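Local coordinates for protein Pgp2 (Campylobacter jejuni subsp. jejuni, PDB 6XJ6) that probably trims peptidoglycan peptides as an L,D-carboxypeptidase and directs helical cell shape, binding peptidoglycan through a pocket on its accessory NTF2 domain, at residues K66-E69 with G70-K73; R127-E130 with F131-R134. One frame throughout, in Å; residues are numbered along the deposited sequence.

Contact 1: residues K66-E69 with G70-K73; sequences KKIE and GDLK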
loop_
_atom_site.group_PDB
_atom_site.type_symbol
_atom_site.label_atom_id
_atom_site.label_comp_id
_atom_site.label_asym_id
_atom_site.label_seq_id
_atom_site.Cartn_x
_atom_site.Cartn_y
_atom_site.Cartn_z
ATOM N N LYS A 66 -7.472 13.078 0.258
ATOM C CA LYS A 66 -6.437 14.107 0.292
ATOM C C LYS A 66 -5.864 14.322 -1.101
ATOM O O LYS A 66 -5.636 13.371 -1.851
ATOM C CB LYS A 66 -5.295 13.745 1.249
ATOM C CG LYS A 66 -4.232 14.873 1.330
ATOM C CD LYS A 66 -3.182 14.651 2.414
ATOM C CE LYS A 66 -2.160 15.796 2.449
ATOM N NZ LYS A 66 -2.747 17.102 2.872
ATOM N N LYS A 67 -5.613 15.582 -1.429
ATOM C CA LYS A 67 -5.103 15.945 -2.745
ATOM C C LYS A 67 -3.880 16.842 -2.675
ATOM O O LYS A 67 -2.974 16.700 -3.499
ATOM C CB LYS A 67 -6.192 16.674 -3.548
ATOM C CG LYS A 67 -7.520 15.950 -3.640
ATOM C CD LYS A 67 -7.501 14.858 -4.682
ATOM C CE LYS A 67 -8.909 14.365 -4.963
ATOM N NZ LYS A 67 -8.953 13.335 -6.035
ATOM N N ILE A 68 -3.830 17.769 -1.718
ATOM C CA ILE A 68 -2.828 18.829 -1.739
ATOM C C ILE A 68 -2.389 19.171 -0.327
ATOM O O ILE A 68 -3.119 18.973 0.648
ATOM C CB ILE A 68 -3.326 20.116 -2.443
ATOM C CG1 ILE A 68 -4.613 20.629 -1.791
ATOM C CG2 ILE A 68 -3.523 19.856 -3.923
ATOM C CD1 ILE A 68 -4.989 22.044 -2.215
ATOM N N GLU A 69 -1.177 19.708 -0.232
ATOM C CA GLU A 69 -0.762 20.431 0.958
ATOM C C GLU A 69 -1.787 21.510 1.281
ATOM O O GLU A 69 -2.133 22.337 0.428
ATOM C CB GLU A 69 0.602 21.072 0.689
ATOM C CG GLU A 69 1.108 21.999 1.788
ATOM C CD GLU A 69 1.426 21.270 3.071
ATOM O OE1 GLU A 69 1.609 20.039 3.023
ATOM O OE2 GLU A 69 1.508 21.928 4.130
ATOM N N GLY A 70 -2.285 21.491 2.514
ATOM C CA GLY A 70 -3.168 22.528 2.996
ATOM C C GLY A 70 -4.642 22.181 3.012
ATOM O O GLY A 70 -5.436 22.979 3.530
ATOM N N ASP A 71 -5.041 21.022 2.479
ATOM C CA ASP A 71 -6.459 20.671 2.487
ATOM C C ASP A 71 -6.915 20.028 3.791
ATOM O O ASP A 71 -8.121 19.834 3.971
ATOM C CB ASP A 71 -6.857 19.827 1.263
ATOM C CG ASP A 71 -6.207 18.447 1.225
ATOM O OD1 ASP A 71 -5.672 17.977 2.248
ATOM O OD2 ASP A 71 -6.262 17.828 0.137
ATOM N N LEU A 72 -5.995 19.719 4.705
ATOM C CA LEU A 72 -6.309 19.245 6.050
ATOM C C LEU A 72 -6.902 17.843 6.072
ATOM O O LEU A 72 -7.337 17.375 7.136
ATOM C CB LEU A 72 -7.244 20.212 6.787
ATOM C CG LEU A 72 -6.787 21.667 6.871
ATOM C CD1 LEU A 72 -7.804 22.459 7.673
ATOM C CD2 LEU A 72 -5.404 21.771 7.494
ATOM N N LYS A 73 -6.918 17.145 4.947
ATOM C CA LYS A 73 -7.554 15.842 4.886
ATOM C C LYS A 73 -6.584 14.750 5.304
ATOM O O LYS A 73 -5.371 14.850 5.100
ATOM C CB LYS A 73 -8.067 15.569 3.472
ATOM C CG LYS A 73 -9.216 16.481 3.076
ATOM C CD LYS A 73 -9.525 16.408 1.598
ATOM C CE LYS A 73 -10.675 17.346 1.246
ATOM N NZ LYS A 73 -10.917 17.421 -0.221
HETATM O O HOH W 1 -3.641 16.960 5.419
#

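Contact 2: residues R127-E130 with F131-R134; sequences RLDE and FKTR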
loop_
_atom_site.group_PDB
_atom_site.type_symbol
_atom_site.label_atom_id
_atom_site.label_comp_id
_atom_site.label_asym_id
_atom_site.label_seq_id
_atom_site.Cartn_x
_atom_site.Cartn_y
_atom_site.Cartn_z
ATOM N N ARG A 127 -7.174 21.370 23.179
ATOM C CA ARG A 127 -8.061 20.446 22.492
ATOM C C ARG A 127 -7.666 20.308 21.027
ATOM O O ARG A 127 -7.107 21.227 20.421
ATOM C CB ARG A 127 -9.510 20.928 22.563
ATOM C CG ARG A 127 -10.206 20.624 23.876
ATOM C CD ARG A 127 -11.717 20.764 23.750
ATOM N NE ARG A 127 -12.133 22.149 23.542
ATOM C CZ ARG A 127 -12.281 23.043 24.515
ATOM N NH1 ARG A 127 -12.668 24.277 24.228
ATOM N NH2 ARG A 127 -12.042 22.708 25.776
ATOM N N LEU A 128 -7.971 19.145 20.463
ATOM C CA LEU A 128 -7.799 18.883 19.046
ATOM C C LEU A 128 -9.170 18.730 18.404
ATOM O O LEU A 128 -10.176 18.489 19.079
ATOM C CB LEU A 128 -6.981 17.603 18.808
ATOM C CG LEU A 128 -5.495 17.617 19.192
ATOM C CD1 LEU A 128 -4.818 16.297 18.823
ATOM C CD2 LEU A 128 -4.767 18.795 18.541
ATOM N N ASP A 129 -9.198 18.886 17.086
ATOM C CA ASP A 129 -10.388 18.608 16.293
ATOM C C ASP A 129 -9.930 18.276 14.881
ATOM O O ASP A 129 -8.735 18.303 14.578
ATOM C CB ASP A 129 -11.378 19.777 16.335
ATOM C CG ASP A 129 -10.817 21.055 15.723
ATOM O OD1 ASP A 129 -9.993 20.984 14.788
ATOM O OD2 ASP A 129 -11.203 22.150 16.191
ATOM N N GLU A 130 -10.892 17.952 14.014
ATOM C CA GLU A 130 -10.557 17.480 12.677
ATOM C C GLU A 130 -9.820 18.526 11.851
ATOM O O GLU A 130 -9.190 18.167 10.849
ATOM C CB GLU A 130 -11.819 17.020 11.942
ATOM C CG GLU A 130 -12.893 18.093 11.831
ATOM C CD GLU A 130 -14.104 17.641 11.039
ATOM O OE1 GLU A 130 -13.998 16.650 10.286
ATOM O OE2 GLU A 130 -15.168 18.284 11.170
ATOM N N PHE A 131 -9.861 19.797 12.248
ATOM C CA PHE A 131 -9.162 20.842 11.510
ATOM C C PHE A 131 -7.724 21.046 11.972
ATOM O O PHE A 131 -6.907 21.551 11.194
ATOM C CB PHE A 131 -9.922 22.171 11.629
ATOM C CG PHE A 131 -11.308 22.126 11.055
ATOM C CD1 PHE A 131 -11.516 22.342 9.705
ATOM C CD2 PHE A 131 -12.399 21.852 11.861
ATOM C CE1 PHE A 131 -12.786 22.289 9.168
ATOM C CE2 PHE A 131 -13.672 21.794 11.329
ATOM C CZ PHE A 131 -13.865 22.013 9.980
ATOM N N LYS A 132 -7.385 20.643 13.197
ATOM C CA LYS A 132 -6.101 21.000 13.791
ATOM C C LYS A 132 -4.994 19.979 13.537
ATOM O O LYS A 132 -3.811 20.329 13.646
ATOM C CB LYS A 132 -6.275 21.212 15.300
ATOM C CG LYS A 132 -6.920 22.548 15.624
ATOM C CD LYS A 132 -7.615 22.558 16.970
ATOM C CE LYS A 132 -8.240 23.925 17.247
ATOM N NZ LYS A 132 -9.053 24.432 16.096
ATOM N N THR A 133 -5.331 18.747 13.185
ATOM C CA THR A 133 -4.297 17.739 12.998
ATOM C C THR A 133 -3.592 17.858 11.657
ATOM O O THR A 133 -2.591 17.167 11.448
ATOM C CB THR A 133 -4.870 16.318 13.122
ATOM O OG1 THR A 133 -5.710 16.032 11.997
ATOM C CG2 THR A 133 -5.660 16.149 14.413
ATOM N N ARG A 134 -4.076 18.713 10.756
ATOM C CA ARG A 134 -3.519 18.829 9.406
ATOM C C ARG A 134 -3.411 17.462 8.730
ATOM O O ARG A 134 -2.461 17.172 8.001
ATOM C CB ARG A 134 -2.187 19.581 9.410
ATOM C CG ARG A 134 -2.296 21.001 9.947
ATOM C CD ARG A 134 -1.063 21.819 9.602
ATOM N NE ARG A 134 0.162 21.144 10.018
ATOM C CZ ARG A 134 1.379 21.445 9.573
ATOM N NH1 ARG A 134 1.555 22.417 8.684
ATOM N NH2 ARG A 134 2.429 20.769 10.020
HETATM O O HOH W 2 -6.733 18.310 9.628
#

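Contact 1: residues K66-E69 with G70-K73
Residues 66-69 and 70-73 run in nearly opposite directions, 160° apart, and are joined by a type II beta turn from Ile68 to Asp71. Its closing bond, Asp71 N to Ile68 O, is weak at 3.4 Å, and Gly70 has the positive phi (101°) of its third position. The Asp71 carboxylate points back into the loop and largely holds it. Asp71 OD2 accepts two backbone N-H groups: Lys67 N at 2.8 Å, almost in line with the C-O bond, and Ile68 N at 3.1 Å, from well above the carboxylate plane. Asp71 OD1 is gripped from both faces, by Lys66 NZ (salt bridge, 3.1 Å) and Lys73 N. Lys66 stays straight as far as CE (chi1 -177°) and turns only at chi4, bringing NZ back to the carboxylate. Lys66 NZ also donates a hydrogen bond to Ile68 O, 2.9 Å away, from above the carbonyl plane, and one to a water that donates to Lys73 O, so three partners hold this buried side chain. Outside the loop, Glu69 N bonds Thr112 OG1, and Lys67 NZ pairs with Asp65. Lys73 N to Asp71 OD1 defines an Asx turn, directly following the type II turn in this L,D-transpeptidase catalytic-domain loop.

Contact 2: residues R127-E130 with F131-R134
Asp129 accepts every direct hydrogen bond between 127-130 and 131-134. Phe131 N reaches Asp129 OD1 at 2.8 Å on the anti side, tilted out of the carboxylate plane and bent (136°), and Lys132 N adds a weak bond to the same oxygen. The main bond of Lys132 N is to Asp129 O, 3.0 Å away, an i to i+3 link; residues 131-133 have helical backbone angles but not the regular helix bonds. A chi1 of 63° sets the Asp129 carboxylate where OD1 can reach the amides that follow. In the salt bridge, Lys132 passes across this carboxylate at a slant and bends at chi4, bringing Lys132 NZ to Asp129 OD2 on the syn side, 3.1 Å away and tilted from the plane. Nonpolar contact comes from Leu128 CD2, 4.3 Å from Lys132 CB. Phe131 lies alongside Glu130, its ring 65° from the Glu130 carboxylate, and Asp129 OD1 makes a polar contact at the ring's edge. A water donates to Glu130 O and more weakly to Thr133 OG1, whose stronger partner is Cys136 O. Asp129 thus turns one oxygen to backbone amides and the other to an ammonium, which would probably keep it ionised and fix the turn leading through Thr133 to the predicted nucleophile Cys136.

Overall arrangement
The two contacts follow in series along the chain, within the L,D-transpeptidase catalytic domain, their centres 13 Å apart. Leu72, directed away from the loop of contact 1, joins them: its CD1 lies 3.7 Å from Phe131 O and its CD2 packs 4.0 Å from Arg134 CA. Leu62 also touches both, meeting Leu72 on one hand and Glu130 and Phe131 on the other. Both lie near the predicted catalytic residues. Side chain to side chain, Thr133 of contact 2 is about 4 Å from the nucleophile Cys136 and Leu128 about 5 Å from His119, whereas Lys66 of contact 1 is about 9 Å from Cys136. Contact 2 therefore borders the predicted site directly, with contact 1 a little further off.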